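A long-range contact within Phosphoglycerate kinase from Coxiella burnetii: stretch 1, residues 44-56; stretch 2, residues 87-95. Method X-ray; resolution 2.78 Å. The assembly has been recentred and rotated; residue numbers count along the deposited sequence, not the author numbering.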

# COMPACT_ATOMS: atom_id res chain seq x y z
N ASN A 44 -2.58 -10.30 -15.47
CA ASN A 44 -2.69 -8.88 -15.13
C ASN A 44 -1.35 -8.19 -15.27
O ASN A 44 -0.38 -8.57 -14.61
CB ASN A 44 -3.19 -8.73 -13.69
CG ASN A 44 -3.83 -7.39 -13.42
OD1 ASN A 44 -3.75 -6.46 -14.23
ND2 ASN A 44 -4.48 -7.28 -12.27
N ASP A 45 -1.27 -7.17 -16.12
CA ASP A 45 0.01 -6.57 -16.47
C ASP A 45 0.10 -5.11 -16.04
O ASP A 45 0.98 -4.37 -16.49
CB ASP A 45 0.22 -6.66 -17.98
CG ASP A 45 -0.86 -5.93 -18.77
OD1 ASP A 45 -1.74 -5.31 -18.14
OD2 ASP A 45 -0.83 -5.99 -20.01
N GLU A 46 -0.80 -4.71 -15.15
CA GLU A 46 -0.87 -3.32 -14.71
C GLU A 46 0.49 -2.83 -14.19
O GLU A 46 0.82 -1.64 -14.33
CB GLU A 46 -1.98 -3.14 -13.66
CG GLU A 46 -2.10 -1.76 -13.00
CD GLU A 46 -2.53 -0.64 -13.94
OE1 GLU A 46 -2.34 -0.75 -15.17
OE2 GLU A 46 -3.05 0.38 -13.43
N ARG A 47 1.30 -3.75 -13.65
CA ARG A 47 2.59 -3.40 -13.07
C ARG A 47 3.61 -3.09 -14.13
O ARG A 47 4.43 -2.20 -13.96
CB ARG A 47 3.11 -4.51 -12.17
CG ARG A 47 2.05 -5.09 -11.28
CD ARG A 47 2.59 -5.82 -10.07
NE ARG A 47 1.47 -6.42 -9.34
CZ ARG A 47 1.55 -6.97 -8.13
NH1 ARG A 47 2.71 -7.02 -7.48
NH2 ARG A 47 0.46 -7.47 -7.57
N ILE A 48 3.56 -3.84 -15.23
CA ILE A 48 4.43 -3.54 -16.36
C ILE A 48 4.06 -2.18 -16.95
O ILE A 48 4.92 -1.33 -17.15
CB ILE A 48 4.35 -4.61 -17.48
CG1 ILE A 48 4.69 -6.00 -16.93
CG2 ILE A 48 5.27 -4.25 -18.63
CD1 ILE A 48 3.92 -7.13 -17.61
N VAL A 49 2.76 -1.98 -17.19
CA VAL A 49 2.24 -0.72 -17.74
C VAL A 49 2.66 0.47 -16.86
O VAL A 49 2.98 1.55 -17.37
CB VAL A 49 0.68 -0.75 -17.91
CG1 VAL A 49 0.13 0.64 -18.24
CG2 VAL A 49 0.26 -1.75 -18.99
N ARG A 50 2.66 0.26 -15.54
CA ARG A 50 3.06 1.29 -14.58
C ARG A 50 4.58 1.53 -14.63
O ARG A 50 5.03 2.67 -14.65
CB ARG A 50 2.63 0.87 -13.16
CG ARG A 50 1.75 1.88 -12.40
CD ARG A 50 0.61 1.19 -11.61
NE ARG A 50 1.01 -0.13 -11.10
CZ ARG A 50 0.20 -1.01 -10.52
NH1 ARG A 50 -1.09 -0.73 -10.32
NH2 ARG A 50 0.68 -2.19 -10.11
N ALA A 51 5.36 0.46 -14.69
CA ALA A 51 6.82 0.56 -14.71
C ALA A 51 7.39 1.07 -16.04
O ALA A 51 8.54 1.52 -16.09
CB ALA A 51 7.44 -0.78 -14.34
N LEU A 52 6.61 1.00 -17.12
CA LEU A 52 7.15 1.29 -18.45
C LEU A 52 7.88 2.65 -18.56
O LEU A 52 9.03 2.68 -18.96
CB LEU A 52 6.04 1.21 -19.50
CG LEU A 52 6.57 0.94 -20.90
CD1 LEU A 52 7.00 -0.52 -20.98
CD2 LEU A 52 5.51 1.28 -21.94
N PRO A 53 7.23 3.75 -18.17
CA PRO A 53 7.84 5.07 -18.40
C PRO A 53 9.26 5.23 -17.84
O PRO A 53 10.10 5.88 -18.47
CB PRO A 53 6.88 6.04 -17.68
CG PRO A 53 5.59 5.29 -17.57
CD PRO A 53 5.97 3.86 -17.40
N THR A 54 9.51 4.66 -16.66
CA THR A 54 10.84 4.67 -16.05
C THR A 54 11.86 4.03 -16.99
O THR A 54 12.99 4.51 -17.10
CB THR A 54 10.87 3.90 -14.70
OG1 THR A 54 10.10 4.61 -13.72
CG2 THR A 54 12.30 3.73 -14.19
N ILE A 55 11.44 2.96 -17.65
CA ILE A 55 12.29 2.27 -18.61
C ILE A 55 12.37 3.05 -19.94
O ILE A 55 13.40 3.01 -20.62
CB ILE A 55 11.78 0.82 -18.84
CG1 ILE A 55 11.74 0.05 -17.51
CG2 ILE A 55 12.68 0.09 -19.83
CD1 ILE A 55 11.00 -1.26 -17.55
N GLN A 56 11.31 3.77 -20.29
CA GLN A 56 11.31 4.59 -21.51
C GLN A 56 12.22 5.81 -21.37
O GLN A 56 12.91 6.19 -22.31
CB GLN A 56 9.90 5.03 -21.89
CG GLN A 56 8.90 3.89 -22.10
CD GLN A 56 7.63 4.37 -22.81
OE1 GLN A 56 7.60 4.50 -24.03
NE2 GLN A 56 6.57 4.61 -22.04
N PRO A 87 8.03 -14.62 -19.58
CA PRO A 87 6.80 -14.02 -20.14
C PRO A 87 6.77 -12.49 -20.02
O PRO A 87 6.23 -11.80 -20.88
CB PRO A 87 5.68 -14.67 -19.33
CG PRO A 87 6.25 -15.95 -18.82
CD PRO A 87 7.70 -15.61 -18.53
N VAL A 88 7.36 -11.97 -18.95
CA VAL A 88 7.49 -10.54 -18.79
C VAL A 88 8.39 -10.00 -19.90
O VAL A 88 8.03 -9.03 -20.56
CB VAL A 88 8.10 -10.17 -17.44
CG1 VAL A 88 8.15 -8.64 -17.28
CG2 VAL A 88 7.31 -10.82 -16.31
N ALA A 89 9.53 -10.66 -20.11
CA ALA A 89 10.54 -10.22 -21.08
C ALA A 89 9.98 -10.13 -22.51
O ALA A 89 10.39 -9.27 -23.30
CB ALA A 89 11.74 -11.15 -21.04
N ARG A 90 9.07 -11.04 -22.84
CA ARG A 90 8.38 -10.97 -24.11
C ARG A 90 7.41 -9.79 -24.10
O ARG A 90 7.33 -9.02 -25.05
CB ARG A 90 7.64 -12.28 -24.39
CG ARG A 90 8.57 -13.44 -24.76
CD ARG A 90 7.80 -14.74 -24.99
NE ARG A 90 7.32 -15.33 -23.74
CZ ARG A 90 6.59 -16.44 -23.65
NH1 ARG A 90 6.24 -17.12 -24.75
NH2 ARG A 90 6.21 -16.88 -22.45
N LEU A 91 6.69 -9.65 -22.99
CA LEU A 91 5.67 -8.61 -22.87
C LEU A 91 6.27 -7.20 -22.77
O LEU A 91 5.60 -6.22 -23.10
CB LEU A 91 4.75 -8.93 -21.68
CG LEU A 91 3.36 -8.29 -21.62
CD1 LEU A 91 3.40 -6.95 -20.92
CD2 LEU A 91 2.73 -8.16 -23.00
N LEU A 92 7.52 -7.09 -22.32
CA LEU A 92 8.26 -5.81 -22.30
C LEU A 92 8.72 -5.38 -23.69
O LEU A 92 8.61 -4.20 -24.04
CB LEU A 92 9.51 -5.92 -21.41
CG LEU A 92 9.40 -5.51 -19.95
CD1 LEU A 92 10.64 -5.96 -19.19
CD2 LEU A 92 9.23 -4.01 -19.84
N SER A 93 9.26 -6.32 -24.45
CA SER A 93 9.74 -6.05 -25.81
C SER A 93 8.58 -5.56 -26.67
O SER A 93 8.70 -4.57 -27.39
CB SER A 93 10.38 -7.29 -26.43
OG SER A 93 11.35 -7.85 -25.55
N LYS A 94 7.45 -6.26 -26.57
CA LYS A 94 6.22 -5.89 -27.28
C LYS A 94 5.90 -4.41 -27.05
O LYS A 94 5.48 -3.71 -27.97
CB LYS A 94 5.05 -6.79 -26.83
CG LYS A 94 3.95 -6.99 -27.86
CD LYS A 94 3.21 -8.31 -27.64
CE LYS A 94 2.08 -8.53 -28.65
NZ LYS A 94 2.56 -8.72 -30.05
N LYS A 95 6.14 -3.94 -25.83
CA LYS A 95 5.91 -2.55 -25.48
C LYS A 95 7.00 -1.63 -26.03
O LYS A 95 6.71 -0.51 -26.44
CB LYS A 95 5.82 -2.38 -23.96
CG LYS A 95 4.65 -3.12 -23.30
CD LYS A 95 3.29 -2.61 -23.78
CE LYS A 95 2.24 -2.67 -22.69
NZ LYS A 95 2.03 -4.05 -22.17

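The two stretches meet as a pair of helices packed through aliphatic side chains, with no hydrogen bond crossing between them and a loose pairing of charges at the margin. The axes of helices 46-56 and 87-94 approach to 11.0 Å at an angle of 53°, a spacing that leaves the gap to be filled by branched side chains; together the two sides bury 386 Å². Ile-48, buried and directed toward the second helix, is central. Its CD1 lies 3.4 Å from CD1 of Leu-91, its CG2 4.1 Å from CD2 of Leu-92, and its CG1 4.4 Å from CG1 of Val-88, so one β-branched residue touches three apolar neighbours.

Leu-92 leaves its backbone sideways, but its end comes nearer the first helix. There its CD2 is 4.0 Å from CD1 of Ile-55 and 4.3 Å from CD1 of Leu-52, one helical turn beyond Ile-48. The same Leu-52 CD1 packs 3.7 Å from CB of Lys-95.

Lys-95 suits an exposed margin because its long chain serves two purposes: its methylene CE lies 4.3 Å from CG2 of Val-49, while its NZ reaches within 4.1 Å of Asp-45 OD2. That separation is beyond a salt bridge, so the opposite charges can offer only modest electrostatic support to a contact dominated by apolar packing.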